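Local coordinates for auracyanin A (Chloroflexus aurantiacus, PDB 2AAN), which binds a single copper ion and probably serves as a soluble electron acceptor for the membrane-bound alternative complex III, at residues T46-W60 and E97-F111. Residues are numbered along the deposited sequence; the frame is centred on the assembly and turned at random.
With CU (copper (II) ion), chain B.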
ATOM      1  N   THR A  46      -2.814 -11.302   4.750  1.00 12.92           N
ATOM      2  CA  THR A  46      -3.399 -10.190   5.465  1.00 16.13           C
ATOM      3  C   THR A  46      -2.244  -9.215   5.758  1.00 20.94           C
ATOM      4  O   THR A  46      -1.285  -9.560   6.432  1.00 16.05           O
ATOM      5  CB  THR A  46      -4.130 -10.623   6.773  1.00 19.37           C
ATOM      6  OG1 THR A  46      -5.213 -11.534   6.461  1.00 18.92           O
ATOM      7  CG2 THR A  46      -4.697  -9.380   7.496  1.00 17.59           C
ATOM      8  N   ILE A  47      -2.322  -8.027   5.193  1.00 14.31           N
ATOM      9  CA  ILE A  47      -1.425  -6.932   5.566  1.00 11.50           C
ATOM     10  C   ILE A  47      -2.047  -6.182   6.735  1.00 12.53           C
ATOM     11  O   ILE A  47      -3.197  -5.744   6.673  1.00 19.22           O
ATOM     12  CB  ILE A  47      -1.172  -5.973   4.367  1.00 17.46           C
ATOM     13  CG1 ILE A  47      -0.456  -6.711   3.226  1.00 20.27           C
ATOM     14  CG2 ILE A  47      -0.422  -4.726   4.844  1.00 24.69           C
ATOM     15  CD1 ILE A  47       0.978  -6.947   3.448  1.00 21.81           C
ATOM     16  N   ARG A  48      -1.320  -6.152   7.827  1.00 14.15           N
ATOM     17  CA  ARG A  48      -1.694  -5.398   8.990  1.00 18.05           C
ATOM     18  C   ARG A  48      -0.753  -4.197   9.051  1.00 19.34           C
ATOM     19  O   ARG A  48       0.410  -4.310   9.407  1.00 14.74           O
ATOM     20  CB  ARG A  48      -1.581  -6.275  10.227  1.00 18.84           C
ATOM     21  CG  ARG A  48      -2.048  -5.609  11.519  1.00 24.43           C
ATOM     22  CD  ARG A  48      -2.044  -6.599  12.686  1.00 34.34           C
ATOM     23  NE  ARG A  48      -2.264  -5.926  13.964  1.00 43.97           N
ATOM     24  CZ  ARG A  48      -3.457  -5.573  14.452  1.00 52.87           C
ATOM     25  NH1 ARG A  48      -4.588  -5.833  13.786  1.00 53.03           N
ATOM     26  NH2 ARG A  48      -3.522  -4.950  15.629  1.00 54.25           N
ATOM     27  N   PHE A  49      -1.274  -3.050   8.652  1.00 13.82           N
ATOM     28  CA  PHE A  49      -0.503  -1.844   8.506  1.00 15.58           C
ATOM     29  C   PHE A  49      -0.718  -0.971   9.704  1.00 16.65           C
ATOM     30  O   PHE A  49      -1.828  -0.573  10.000  1.00 17.13           O
ATOM     31  CB  PHE A  49      -0.937  -1.136   7.239  1.00 16.98           C
ATOM     32  CG  PHE A  49      -0.266   0.169   7.004  1.00 10.52           C
ATOM     33  CD1 PHE A  49       1.096   0.289   7.041  1.00 12.68           C
ATOM     34  CD2 PHE A  49      -1.020   1.304   6.724  1.00 25.43           C
ATOM     35  CE1 PHE A  49       1.731   1.493   6.776  1.00 16.53           C
ATOM     36  CE2 PHE A  49      -0.395   2.520   6.486  1.00 30.50           C
ATOM     37  CZ  PHE A  49       1.011   2.608   6.540  1.00 22.18           C
ATOM     38  N   LYS A  50       0.369  -0.722  10.404  1.00 12.32           N
ATOM     39  CA  LYS A  50       0.345   0.048  11.616  1.00 16.69           C
ATOM     40  C   LYS A  50       0.912   1.428  11.323  1.00 20.28           C
ATOM     41  O   LYS A  50       2.088   1.586  10.935  1.00 15.25           O
ATOM     42  CB  LYS A  50       1.188  -0.630  12.681  1.00 19.66           C
ATOM     43  CG  LYS A  50       1.097   0.024  14.052  1.00 25.98           C
ATOM     44  CD  LYS A  50       2.042  -0.702  15.024  1.00 30.29           C
ATOM     45  CE  LYS A  50       1.839  -0.256  16.481  1.00 39.49           C
ATOM     46  NZ  LYS A  50       1.610   1.215  16.610  1.00 48.00           N
ATOM     47  N   ASN A  51       0.074   2.434  11.499  1.00 19.56           N
ATOM     48  CA  ASN A  51       0.544   3.806  11.399  1.00 14.56           C
ATOM     49  C   ASN A  51       1.265   4.186  12.668  1.00 15.71           C
ATOM     50  O   ASN A  51       0.650   4.370  13.706  1.00 18.77           O
ATOM     51  CB  ASN A  51      -0.626   4.774  11.136  1.00 16.62           C
ATOM     52  CG  ASN A  51      -0.151   6.134  10.736  1.00 14.02           C
ATOM     53  OD1 ASN A  51       1.052   6.415  10.806  1.00 13.47           O
ATOM     54  ND2 ASN A  51      -1.060   6.979  10.277  1.00 16.63           N
ATOM     55  N   ASN A  52       2.577   4.335  12.583  1.00 15.97           N
ATOM     56  CA  ASN A  52       3.396   4.699  13.741  1.00 13.20           C
ATOM     57  C   ASN A  52       3.587   6.198  13.907  1.00 23.22           C
ATOM     58  O   ASN A  52       4.415   6.637  14.692  1.00 18.20           O
ATOM     59  CB  ASN A  52       4.755   4.001  13.618  1.00 17.27           C
ATOM     60  CG  ASN A  52       4.630   2.509  13.785  1.00 18.88           C
ATOM     61  OD1 ASN A  52       4.113   2.058  14.796  1.00 18.90           O
ATOM     62  ND2 ASN A  52       5.091   1.732  12.800  1.00 18.22           N
ATOM     63  N   SER A  53       2.857   6.982  13.131  1.00 12.40           N
ATOM     64  CA  SER A  53       2.845   8.434  13.307  1.00 17.96           C
ATOM     65  C   SER A  53       1.507   8.837  13.915  1.00 17.10           C
ATOM     66  O   SER A  53       0.460   8.237  13.618  1.00 15.66           O
ATOM     67  CB  SER A  53       3.006   9.155  11.969  1.00 20.15           C
ATOM     68  OG  SER A  53       2.816  10.564  12.100  1.00 18.22           O
ATOM     69  N   ALA A  54       1.556   9.879  14.730  1.00 16.28           N
ATOM     70  CA  ALA A  54       0.380  10.450  15.359  1.00 16.50           C
ATOM     71  C   ALA A  54      -0.209  11.521  14.450  1.00 15.01           C
ATOM     72  O   ALA A  54      -1.321  11.953  14.657  1.00 15.98           O
ATOM     73  CB  ALA A  54       0.779  11.065  16.696  1.00 23.71           C
ATOM     74  N   VAL A  55       0.531  11.928  13.411  1.00 17.85           N
ATOM     75  CA  VAL A  55       0.192  13.150  12.661  1.00 15.65           C
ATOM     76  C   VAL A  55       0.180  12.998  11.127  1.00 12.97           C
ATOM     77  O   VAL A  55       0.087  13.980  10.384  1.00 11.53           O
ATOM     78  CB  VAL A  55       1.159  14.281  13.075  1.00 10.82           C
ATOM     79  CG1 VAL A  55       1.070  14.525  14.591  1.00 13.32           C
ATOM     80  CG2 VAL A  55       2.606  13.964  12.678  1.00 14.92           C
ATOM     81  N   GLN A  56       0.241  11.765  10.654  1.00 13.19           N
ATOM     82  CA  GLN A  56       0.200  11.506   9.247  1.00 12.33           C
ATOM     83  C   GLN A  56      -0.956  10.566   9.094  1.00 16.54           C
ATOM     84  O   GLN A  56      -1.296   9.846  10.054  1.00 17.20           O
ATOM     85  CB  GLN A  56       1.479  10.845   8.827  1.00 17.85           C
ATOM     86  CG  GLN A  56       2.674  11.721   8.950  1.00 16.27           C
ATOM     87  CD  GLN A  56       2.775  12.726   7.827  1.00 19.88           C
ATOM     88  OE1 GLN A  56       1.993  12.702   6.863  1.00 20.33           O
ATOM     89  NE2 GLN A  56       3.784  13.569   7.905  1.00 17.92           N
ATOM     90  N   GLN A  57      -1.582  10.634   7.922  1.00 14.29           N
ATOM     91  CA  GLN A  57      -2.389   9.535   7.415  1.00 18.27           C
ATOM     92  C   GLN A  57      -1.519   8.778   6.441  1.00 16.50           C
ATOM     93  O   GLN A  57      -0.664   9.359   5.823  1.00 11.59           O
ATOM     94  CB  GLN A  57      -3.711  10.004   6.749  1.00 19.93           C
ATOM     95  CG  GLN A  57      -3.598  11.265   5.967  1.00 21.21           C
ATOM     96  CD  GLN A  57      -4.865  11.696   5.316  1.00 19.55           C
ATOM     97  OE1 GLN A  57      -5.877  11.000   5.345  1.00 16.54           O
ATOM     98  NE2 GLN A  57      -4.812  12.865   4.695  1.00 16.06           N
ATOM     99  N   HIS A  58      -1.755   7.482   6.318  1.00 13.48           N
ATOM    100  CA  HIS A  58      -1.076   6.645   5.341  1.00 14.40           C
ATOM    101  C   HIS A  58      -2.033   5.568   4.844  1.00  9.54           C
ATOM    102  O   HIS A  58      -2.930   5.124   5.566  1.00 11.68           O
ATOM    103  CB  HIS A  58       0.083   5.890   5.977  1.00 14.53           C
ATOM    104  CG  HIS A  58       1.220   6.749   6.452  1.00 11.59           C
ATOM    105  ND1 HIS A  58       2.036   7.455   5.595  1.00 14.17           N
ATOM    106  CD2 HIS A  58       1.676   7.007   7.705  1.00 13.59           C
ATOM    107  CE1 HIS A  58       2.948   8.109   6.298  1.00 17.14           C
ATOM    108  NE2 HIS A  58       2.770   7.830   7.583  1.00 12.11           N
ATOM    109  N   ASN A  59      -1.702   5.032   3.683  1.00 13.20           N
ATOM    110  CA  ASN A  59      -2.291   3.771   3.253  1.00 13.76           C
ATOM    111  C   ASN A  59      -1.235   2.860   2.645  1.00 16.63           C
ATOM    112  O   ASN A  59      -0.054   3.219   2.569  1.00 12.55           O
ATOM    113  CB  ASN A  59      -3.516   3.994   2.340  1.00 12.45           C
ATOM    114  CG  ASN A  59      -3.214   4.804   1.099  1.00 12.62           C
ATOM    115  OD1 ASN A  59      -2.091   4.848   0.665  1.00 15.09           O
ATOM    116  ND2 ASN A  59      -4.239   5.454   0.516  1.00 13.32           N
ATOM    117  N   TRP A  60      -1.665   1.659   2.292  1.00 13.72           N
ATOM    118  CA  TRP A  60      -0.803   0.629   1.660  1.00  7.70           C
ATOM    119  C   TRP A  60      -1.598   0.113   0.503  1.00 14.27           C
ATOM    120  O   TRP A  60      -2.620  -0.518   0.718  1.00 11.88           O
ATOM    121  CB  TRP A  60      -0.500  -0.508   2.628  1.00 11.35           C
ATOM    122  CG  TRP A  60       0.422  -1.566   2.096  1.00 13.33           C
ATOM    123  CD1 TRP A  60       1.753  -1.639   2.292  1.00 11.90           C
ATOM    124  CD2 TRP A  60       0.055  -2.745   1.369  1.00 14.74           C
ATOM    125  NE1 TRP A  60       2.277  -2.748   1.647  1.00 15.35           N
ATOM    126  CE2 TRP A  60       1.248  -3.461   1.098  1.00 14.76           C
ATOM    127  CE3 TRP A  60      -1.145  -3.244   0.880  1.00 17.02           C
ATOM    128  CZ2 TRP A  60       1.267  -4.640   0.359  1.00 15.11           C
ATOM    129  CZ3 TRP A  60      -1.125  -4.420   0.146  1.00 13.49           C
ATOM    130  CH2 TRP A  60       0.066  -5.120  -0.084  1.00 15.99           C
ATOM    131  N   GLU A  97      -6.160  -2.724  -1.576  1.00 17.63           N
ATOM    132  CA  GLU A  97      -6.096  -1.441  -0.893  1.00 12.39           C
ATOM    133  C   GLU A  97      -6.333  -1.587   0.588  1.00 15.59           C
ATOM    134  O   GLU A  97      -7.396  -2.060   1.006  1.00 16.18           O
ATOM    135  CB  GLU A  97      -7.184  -0.460  -1.364  1.00 20.01           C
ATOM    136  CG  GLU A  97      -7.356  -0.211  -2.796  1.00 18.74           C
ATOM    137  CD  GLU A  97      -8.684   0.529  -3.084  1.00 19.24           C
ATOM    138  OE1 GLU A  97      -9.377   0.971  -2.139  1.00 26.27           O
ATOM    139  OE2 GLU A  97      -9.029   0.677  -4.258  1.00 23.48           O
ATOM    140  N   SER A  98      -5.382  -1.116   1.387  1.00 13.40           N
ATOM    141  CA  SER A  98      -5.653  -0.944   2.805  1.00 13.44           C
ATOM    142  C   SER A  98      -6.686   0.184   2.974  1.00 12.35           C
ATOM    143  O   SER A  98      -6.754   1.117   2.178  1.00 13.92           O
ATOM    144  CB  SER A  98      -4.396  -0.638   3.611  1.00 20.54           C
ATOM    145  OG  SER A  98      -4.074   0.721   3.503  1.00 16.16           O
ATOM    146  N   PRO A  99      -7.498   0.095   4.023  1.00 19.94           N
ATOM    147  CA  PRO A  99      -8.219   1.272   4.428  1.00 17.12           C
ATOM    148  C   PRO A  99      -7.208   2.388   4.724  1.00 21.59           C
ATOM    149  O   PRO A  99      -6.025   2.116   4.936  1.00 19.91           O
ATOM    150  CB  PRO A  99      -8.900   0.812   5.721  1.00 17.69           C
ATOM    151  CG  PRO A  99      -9.004  -0.623   5.596  1.00 20.31           C
ATOM    152  CD  PRO A  99      -7.768  -1.038   4.906  1.00 16.26           C
ATOM    153  N   LEU A 100      -7.686   3.625   4.768  1.00 15.37           N
ATOM    154  CA  LEU A 100      -6.875   4.756   5.114  1.00 16.13           C
ATOM    155  C   LEU A 100      -6.601   4.767   6.594  1.00 18.03           C
ATOM    156  O   LEU A 100      -7.515   4.729   7.391  1.00 16.87           O
ATOM    157  CB  LEU A 100      -7.603   6.024   4.732  1.00 19.96           C
ATOM    158  CG  LEU A 100      -6.889   7.367   4.747  1.00 19.95           C
ATOM    159  CD1 LEU A 100      -5.641   7.389   3.912  1.00 20.03           C
ATOM    160  CD2 LEU A 100      -7.838   8.399   4.202  1.00 18.16           C
ATOM    161  N   ALA A 101      -5.338   4.852   6.976  1.00 12.54           N
ATOM    162  CA  ALA A 101      -5.017   4.793   8.391  1.00 19.66           C
ATOM    163  C   ALA A 101      -4.715   6.189   8.916  1.00 20.50           C
ATOM    164  O   ALA A 101      -3.816   6.862   8.448  1.00 15.25           O
ATOM    165  CB  ALA A 101      -3.903   3.862   8.638  1.00 22.60           C
ATOM    166  N   ASN A 102      -5.505   6.626   9.891  1.00 15.13           N
ATOM    167  CA  ASN A 102      -5.255   7.874  10.592  1.00 16.61           C
ATOM    168  C   ASN A 102      -4.174   7.710  11.620  1.00 18.94           C
ATOM    169  O   ASN A 102      -3.637   6.609  11.802  1.00 20.78           O
ATOM    170  CB  ASN A 102      -6.558   8.379  11.217  1.00 25.92           C
ATOM    171  CG  ASN A 102      -7.555   8.822  10.157  1.00 32.58           C
ATOM    172  OD1 ASN A 102      -7.170   9.289   9.085  1.00 27.43           O
ATOM    173  ND2 ASN A 102      -8.821   8.680  10.447  1.00 34.92           N
ATOM    174  N   GLY A 103      -3.832   8.806  12.291  1.00 19.51           N
ATOM    175  CA  GLY A 103      -2.789   8.790  13.325  1.00 17.88           C
ATOM    176  C   GLY A 103      -2.916   7.640  14.322  1.00 23.19           C
ATOM    177  O   GLY A 103      -3.994   7.396  14.856  1.00 19.82           O
ATOM    178  N   ASN A 104      -1.816   6.914  14.535  1.00 18.92           N
ATOM    179  CA  ASN A 104      -1.741   5.796  15.474  1.00 23.47           C
ATOM    180  C   ASN A 104      -2.712   4.643  15.201  1.00 21.51           C
ATOM    181  O   ASN A 104      -2.888   3.794  16.036  1.00 22.15           O
ATOM    182  CB  ASN A 104      -1.872   6.295  16.911  1.00 27.17           C
ATOM    183  CG  ASN A 104      -0.757   7.247  17.298  1.00 27.84           C
ATOM    184  OD1 ASN A 104      -1.002   8.330  17.815  1.00 33.31           O
ATOM    185  ND2 ASN A 104       0.475   6.846  17.041  1.00 20.46           N
ATOM    186  N   GLU A 105      -3.285   4.577  14.008  1.00 17.70           N
ATOM    187  CA  GLU A 105      -4.282   3.570  13.688  1.00 18.45           C
ATOM    188  C   GLU A 105      -3.663   2.356  13.010  1.00 21.66           C
ATOM    189  O   GLU A 105      -2.728   2.478  12.236  1.00 18.81           O
ATOM    190  CB  GLU A 105      -5.351   4.185  12.784  1.00 25.10           C
ATOM    191  CG  GLU A 105      -6.513   3.266  12.449  1.00 34.16           C
ATOM    192  CD  GLU A 105      -7.652   3.939  11.636  1.00 41.85           C
ATOM    193  OE1 GLU A 105      -7.530   5.127  11.194  1.00 25.63           O
ATOM    194  OE2 GLU A 105      -8.687   3.244  11.455  1.00 45.36           O
ATOM    195  N   THR A 106      -4.212   1.182  13.289  1.00 16.51           N
ATOM    196  CA  THR A 106      -3.853  -0.031  12.550  1.00 14.73           C
ATOM    197  C   THR A 106      -5.007  -0.457  11.692  1.00 17.68           C
ATOM    198  O   THR A 106      -6.120  -0.561  12.163  1.00 20.49           O
ATOM    199  CB  THR A 106      -3.446  -1.193  13.484  1.00 19.62           C
ATOM    200  OG1 THR A 106      -2.244  -0.841  14.177  1.00 25.04           O
ATOM    201  CG2 THR A 106      -3.171  -2.480  12.705  1.00 19.85           C
ATOM    202  N   VAL A 107      -4.719  -0.760  10.436  1.00 14.07           N
ATOM    203  CA  VAL A 107      -5.711  -1.189   9.488  1.00 14.27           C
ATOM    204  C   VAL A 107      -5.251  -2.493   8.852  1.00 19.14           C
ATOM    205  O   VAL A 107      -4.088  -2.876   8.939  1.00 20.08           O
ATOM    206  CB  VAL A 107      -5.971  -0.130   8.423  1.00 19.08           C
ATOM    207  CG1 VAL A 107      -6.396   1.188   9.080  1.00 18.84           C
ATOM    208  CG2 VAL A 107      -4.756   0.098   7.540  1.00 19.29           C
ATOM    209  N   GLU A 108      -6.177  -3.194   8.219  1.00 15.89           N
ATOM    210  CA  GLU A 108      -5.844  -4.472   7.583  1.00 14.71           C
ATOM    211  C   GLU A 108      -6.451  -4.563   6.230  1.00 15.64           C
ATOM    212  O   GLU A 108      -7.551  -4.087   5.990  1.00 20.36           O
ATOM    213  CB  GLU A 108      -6.372  -5.679   8.382  1.00 18.14           C
ATOM    214  CG  GLU A 108      -5.784  -5.812   9.783  1.00 25.03           C
ATOM    215  CD  GLU A 108      -6.140  -7.149  10.458  1.00 33.01           C
ATOM    216  OE1 GLU A 108      -5.222  -7.751  11.077  1.00 40.83           O
ATOM    217  OE2 GLU A 108      -7.326  -7.580  10.372  1.00 34.54           O
ATOM    218  N   VAL A 109      -5.740  -5.234   5.353  1.00 14.41           N
ATOM    219  CA  VAL A 109      -6.321  -5.712   4.095  1.00 12.40           C
ATOM    220  C   VAL A 109      -5.915  -7.154   3.840  1.00 18.91           C
ATOM    221  O   VAL A 109      -4.747  -7.475   3.914  1.00 19.25           O
ATOM    222  CB  VAL A 109      -5.909  -4.832   2.888  1.00 13.13           C
ATOM    223  CG1 VAL A 109      -4.453  -4.485   2.942  1.00 18.90           C
ATOM    224  CG2 VAL A 109      -6.234  -5.561   1.577  1.00 20.16           C
ATOM    225  N   THR A 110      -6.897  -8.027   3.578  1.00 14.15           N
ATOM    226  CA  THR A 110      -6.633  -9.412   3.191  1.00 13.57           C
ATOM    227  C   THR A 110      -6.834  -9.564   1.689  1.00 20.28           C
ATOM    228  O   THR A 110      -7.853  -9.108   1.139  1.00 14.85           O
ATOM    229  CB  THR A 110      -7.577 -10.392   3.952  1.00 16.38           C
ATOM    230  OG1 THR A 110      -7.421 -10.208   5.369  1.00 17.94           O
ATOM    231  CG2 THR A 110      -7.299 -11.819   3.613  1.00 19.86           C
ATOM    232  N   PHE A 111      -5.861 -10.174   1.011  1.00 14.05           N
ATOM    233  CA  PHE A 111      -5.969 -10.402  -0.432  1.00 12.16           C
ATOM    234  C   PHE A 111      -5.304 -11.724  -0.809  1.00 14.61           C
ATOM    235  O   PHE A 111      -4.570 -12.302  -0.035  1.00 17.70           O
ATOM    236  CB  PHE A 111      -5.357  -9.241  -1.228  1.00 13.69           C
ATOM    237  CG  PHE A 111      -3.856  -9.096  -1.063  1.00 13.70           C
ATOM    238  CD1 PHE A 111      -2.977  -9.585  -2.023  1.00 17.27           C
ATOM    239  CD2 PHE A 111      -3.324  -8.417   0.026  1.00 16.31           C
ATOM    240  CE1 PHE A 111      -1.615  -9.441  -1.889  1.00 20.58           C
ATOM    241  CE2 PHE A 111      -1.953  -8.261   0.158  1.00 17.92           C
ATOM    242  CZ  PHE A 111      -1.102  -8.772  -0.786  1.00 19.60           C
TER
HETATM  243 CU    CU B 140       1.761   7.794   3.581  1.00 13.33          CU
HETATM  244  O   HOH W   1      -0.916  -2.960  16.148  1.00 49.65           O
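I47 and F49 pair with V109 and V107 as antiparallel hydrogen-bonded pairs, joining neighbouring strands in one sheet of the cupredoxin sandwich; the loop after strand 46-50, which holds copper ligand H58, runs against the loop leading into strand 106-111. I47, F49 and V107 turn buried side chains to the interior, with partly exposed V109 on the same face; W60, in the loop just before strand 61-63, packs in there. CG2 of I47 lies over one face of the indole, while CG1 meets the edge of the F111 ring, 3.7 Å from CE2. The W60 six-membered ring and the F111 ring are offset, their planes tilted 30° and centroids 5.8 Å apart.

On the outer face R48 has CG anti to the backbone N (chi1 -176°) and stays extended to NE, which carries it over T106, at about a right angle, and obliquely past E108. CB lies 4.0 Å from OE1 of E108; CG packs against CG2 of T106, and CD passes OE1 of E108. The guanidinium sits with T106 CG2 over the centre of one face, 3.6 Å above its plane. NH1 makes a long, weak salt bridge to E108 OE1 at 3.4 Å, with the carboxylate plane nearly perpendicular, and NH2 donates weakly to a water that also bonds T106 OG1. Farther along this face, the hydroxyls of T46 and T110 are hydrogen-bonded.

Just past strand 46-50, N51 ties the two loops together. Its OD1 accepts from S53 N in an Asx turn, and ND2 donates to Q56 O, with weaker bonds to the carbonyls of A101 and N102. H58 and A101 exchange two backbone hydrogen bonds; C123, H128 and M132 complete the metal site. The imidazole binds copper through ND1, at 2.1 Å, while its ring edge meets CG of N51.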